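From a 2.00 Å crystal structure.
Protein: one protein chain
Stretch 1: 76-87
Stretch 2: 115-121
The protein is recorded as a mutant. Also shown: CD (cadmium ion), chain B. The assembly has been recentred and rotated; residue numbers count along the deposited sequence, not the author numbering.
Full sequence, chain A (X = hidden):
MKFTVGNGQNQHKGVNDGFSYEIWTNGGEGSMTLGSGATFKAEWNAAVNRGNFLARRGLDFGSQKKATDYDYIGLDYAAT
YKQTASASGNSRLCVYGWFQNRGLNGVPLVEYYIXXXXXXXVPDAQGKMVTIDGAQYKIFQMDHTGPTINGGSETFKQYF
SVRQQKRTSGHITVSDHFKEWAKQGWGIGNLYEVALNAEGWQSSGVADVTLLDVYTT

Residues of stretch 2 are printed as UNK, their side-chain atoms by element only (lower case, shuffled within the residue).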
# COMPACT_ATOMS: atom_id res chain seq x y z
N ASP A 76 3.23 -8.58 -9.64
CA ASP A 76 4.16 -8.14 -10.65
C ASP A 76 3.69 -6.77 -11.07
O ASP A 76 2.50 -6.58 -11.25
CB ASP A 76 4.14 -9.07 -11.86
CG ASP A 76 4.62 -10.46 -11.52
OD1 ASP A 76 5.73 -10.59 -11.04
OD2 ASP A 76 3.88 -11.44 -11.75
N TYR A 77 4.61 -5.83 -11.20
CA TYR A 77 4.25 -4.45 -11.51
C TYR A 77 5.33 -3.79 -12.38
O TYR A 77 6.51 -4.20 -12.36
CB TYR A 77 3.98 -3.65 -10.20
CG TYR A 77 5.25 -3.28 -9.44
CD1 TYR A 77 5.74 -1.96 -9.45
CD2 TYR A 77 5.95 -4.25 -8.72
CE1 TYR A 77 6.96 -1.62 -8.75
CE2 TYR A 77 7.15 -3.94 -8.02
CZ TYR A 77 7.64 -2.63 -8.06
OH TYR A 77 8.78 -2.37 -7.38
N ALA A 78 4.93 -2.81 -13.18
CA ALA A 78 5.88 -1.89 -13.83
C ALA A 78 5.23 -0.50 -13.84
O ALA A 78 4.06 -0.37 -14.23
CB ALA A 78 6.23 -2.33 -15.27
N ALA A 79 6.00 0.50 -13.40
CA ALA A 79 5.55 1.88 -13.22
C ALA A 79 6.66 2.90 -13.53
O ALA A 79 7.84 2.58 -13.46
CB ALA A 79 5.05 2.10 -11.78
N THR A 80 6.25 4.12 -13.85
CA THR A 80 7.09 5.31 -13.69
C THR A 80 6.47 6.06 -12.51
O THR A 80 5.25 6.05 -12.33
CB THR A 80 7.17 6.20 -14.96
OG1 THR A 80 5.85 6.52 -15.37
CG2 THR A 80 7.84 5.46 -16.11
N TYR A 81 7.31 6.62 -11.66
CA TYR A 81 6.87 7.24 -10.43
C TYR A 81 7.85 8.37 -10.14
O TYR A 81 9.06 8.16 -10.19
CB TYR A 81 6.81 6.19 -9.32
CG TYR A 81 6.96 6.70 -7.92
CD1 TYR A 81 6.05 7.61 -7.36
CD2 TYR A 81 8.00 6.24 -7.12
CE1 TYR A 81 6.20 8.05 -6.03
CE2 TYR A 81 8.15 6.67 -5.80
CZ TYR A 81 7.27 7.57 -5.27
OH TYR A 81 7.45 7.97 -3.98
N LYS A 82 7.32 9.56 -9.87
CA LYS A 82 8.11 10.76 -9.74
C LYS A 82 7.39 11.66 -8.71
O LYS A 82 6.17 11.80 -8.77
CB LYS A 82 8.17 11.45 -11.11
CG LYS A 82 9.04 12.69 -11.23
CD LYS A 82 9.31 13.06 -12.73
CE LYS A 82 10.33 12.07 -13.43
NZ LYS A 82 10.78 12.46 -14.88
N GLN A 83 8.16 12.26 -7.80
CA GLN A 83 7.67 13.33 -6.97
C GLN A 83 8.13 14.67 -7.57
O GLN A 83 9.32 14.88 -7.84
CB GLN A 83 8.12 13.15 -5.52
CG GLN A 83 7.50 14.11 -4.57
CD GLN A 83 7.83 13.79 -3.15
OE1 GLN A 83 7.17 12.95 -2.51
NE2 GLN A 83 8.85 14.45 -2.63
N THR A 84 7.20 15.59 -7.80
CA THR A 84 7.58 16.83 -8.50
C THR A 84 7.60 18.10 -7.63
O THR A 84 8.18 19.15 -8.02
CB THR A 84 6.71 17.04 -9.73
OG1 THR A 84 5.35 17.15 -9.30
CG2 THR A 84 6.84 15.90 -10.68
N ALA A 85 6.96 18.01 -6.46
CA ALA A 85 7.01 19.08 -5.46
C ALA A 85 7.03 18.46 -4.07
O ALA A 85 6.48 17.39 -3.85
CB ALA A 85 5.82 20.06 -5.61
N SER A 86 7.65 19.15 -3.13
CA SER A 86 7.68 18.66 -1.75
C SER A 86 7.68 19.83 -0.79
O SER A 86 8.65 20.58 -0.70
CB SER A 86 8.88 17.73 -1.52
OG SER A 86 8.85 17.21 -0.21
N ALA A 87 6.56 20.05 -0.10
CA ALA A 87 6.54 21.10 0.94
C ALA A 87 6.89 20.44 2.26
O ALA A 87 6.00 20.20 3.09
CB ALA A 87 5.16 21.76 1.02
N UNK A 115 7.36 -1.51 0.79
CA UNK A 115 7.68 -0.26 0.11
C UNK A 115 8.83 -0.46 -0.85
O UNK A 115 9.96 -0.74 -0.44
c UNK A 115 7.98 0.89 1.10
c UNK A 115 6.86 1.00 2.14
c UNK A 115 8.24 2.21 0.36
c UNK A 115 7.05 2.12 3.19
N UNK A 116 8.51 -0.28 -2.14
CA UNK A 116 9.43 -0.47 -3.26
C UNK A 116 10.23 0.77 -3.62
O UNK A 116 11.38 0.68 -4.08
o UNK A 116 9.44 -3.89 -3.19
c UNK A 116 9.03 -3.43 -4.27
c UNK A 116 7.98 -2.29 -4.24
c UNK A 116 8.63 -0.95 -4.48
o UNK A 116 9.44 -3.84 -5.39
N UNK A 117 9.63 1.93 -3.42
CA UNK A 117 10.24 3.20 -3.76
C UNK A 117 9.53 4.26 -2.92
O UNK A 117 8.37 4.05 -2.45
o UNK A 117 11.89 5.11 -5.05
o UNK A 117 11.11 4.78 -7.02
c UNK A 117 11.11 4.53 -5.81
c UNK A 117 10.09 3.49 -5.27
N UNK A 118 10.26 5.34 -2.63
CA UNK A 118 9.77 6.44 -1.81
C UNK A 118 10.62 7.67 -2.12
O UNK A 118 11.75 7.57 -2.63
c UNK A 118 14.67 6.26 1.36
c UNK A 118 13.42 5.74 0.92
c UNK A 118 13.73 8.50 1.17
c UNK A 118 12.47 7.97 0.73
c UNK A 118 11.24 5.72 0.17
c UNK A 118 9.86 6.15 -0.30
c UNK A 118 12.33 6.58 0.58
n UNK A 118 13.03 4.43 0.68
c UNK A 118 11.72 4.43 0.23
c UNK A 118 14.80 7.62 1.47
N UNK A 119 10.09 8.84 -1.78
CA UNK A 119 10.83 10.07 -1.99
C UNK A 119 10.83 10.90 -0.71
O UNK A 119 9.78 11.04 -0.06
c UNK A 119 10.37 10.01 -4.49
c UNK A 119 10.31 10.88 -3.19
c UNK A 119 11.11 12.22 -3.35
N UNK A 120 12.05 11.35 -0.33
CA UNK A 120 12.33 12.29 0.79
C UNK A 120 12.23 11.68 2.18
O UNK A 120 13.00 12.04 3.08
c UNK A 120 11.81 14.46 -0.42
c UNK A 120 11.46 13.55 0.73
o UNK A 120 10.92 15.19 -0.87
o UNK A 120 12.95 14.45 -0.90
N UNK A 121 11.28 10.78 2.38
CA UNK A 121 11.06 10.20 3.71
C UNK A 121 10.30 8.91 3.60
O UNK A 121 9.39 8.77 2.78
c UNK A 121 7.03 8.66 8.10
c UNK A 121 8.89 10.01 6.52
c UNK A 121 8.17 9.13 8.70
c UNK A 121 9.10 9.80 7.90
c UNK A 121 10.26 11.18 4.60
n UNK A 121 10.30 10.37 8.23
c UNK A 121 7.71 9.52 5.93
c UNK A 121 6.79 8.85 6.73
c UNK A 121 10.86 10.91 7.10
c UNK A 121 10.03 10.71 6.02
CD CD B . 12.57 15.99 -2.55
O HOH W 1 10.82 16.16 -4.25

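Position 115 carries four side-chain carbons and nothing else, forked at the first carbon, with one arm two carbons long. That is the pattern of isoleucine, Ile115. The side chain is buried but out of reach of the first stretch, so it adds nothing to this contact; a purely aliphatic group suits an interior site of this kind.

At position 116 there are three carbons in a row, the third bearing two oxygens. One of these oxygens lies at the edge of the Tyr77 ring, near its plane, where the phenol hydroxyl is found. A carboxylate at the end of two methylene carbons is glutamate, Glu116. Tyr77 OH donates a hydrogen bond of 2.6 Å to Glu116 OE1, a short link between two buried polar groups. Both carboxylate oxygens also form hydrogen bonds elsewhere in the structure, which helps a buried acid pay for its loss of solvent.

Position 117 has two carbons, the second with two oxygens, one of them at the edge of the Tyr81 ring; its CB points toward the first stretch. The shorter acid is aspartate, Asp117. Asp117 OD2 lies 3.4 Å from Tyr81 CD2, near the ring plane, where the slightly positive aromatic hydrogens face the carboxylate. The other oxygen, Asp117 OD1, accepts a weak 2.9 Å hydrogen bond from the backbone N of position 118.

Position 118 shows one carbon leading to fused five- and six-membered rings of eight carbons and one nitrogen, the indole of Trp118. Its CB points away from the first stretch, between neighbours that point toward it, so the bulky indole does not crowd the contact. The closest approach is through backbone: Tyr81 OH lies 3.5 Å from Trp118 CA.

Position 119 has one carbon carrying two more, and these lie against Tyr81 and Gln83. This is valine, Val119. Its CB points toward the first stretch, and its compact branched side chain meets both neighbours: Val119 CG2 is 4.0 Å from Tyr81 CZ, an apolar contact, while Val119 CG1 is 3.3 Å from Gln83 NE2.

Position 120 again has two carbons, the second with two oxygens, both close to the cadmium ion; one oxygen is also near Gln83 and Ser86. This is aspartate, Asp120. Its carboxylate suits the site by offering the metal two oxygens, with CD 2.3 Å from Asp120 OD1 and 2.5 Å from Asp120 OD2. Gln83 NE2 donates a weak hydrogen bond of 2.8 Å to Asp120 OD2, and Ser86 OG lies 3.0 Å from Asp120 OD2.

Position 121 has one carbon followed by fused rings of eight carbons and one nitrogen, a second indole, Trp121. It is exposed and out of reach of the first stretch, so the contact sets no requirement here.

The two strands run nearly parallel, at 9°, and side chains bridge the gap. Tyr81, Gln83 and Val119 have the most area covered; Tyr77 meets Glu116 toward one end, while Gln83 and Ser86 meet Asp120 toward the other. There the cadmium-bound water also accepts a hydrogen bond from Gln83 NE2, tying the metal site to both stretches.

Stretch 2 115-121: IEDWVDW
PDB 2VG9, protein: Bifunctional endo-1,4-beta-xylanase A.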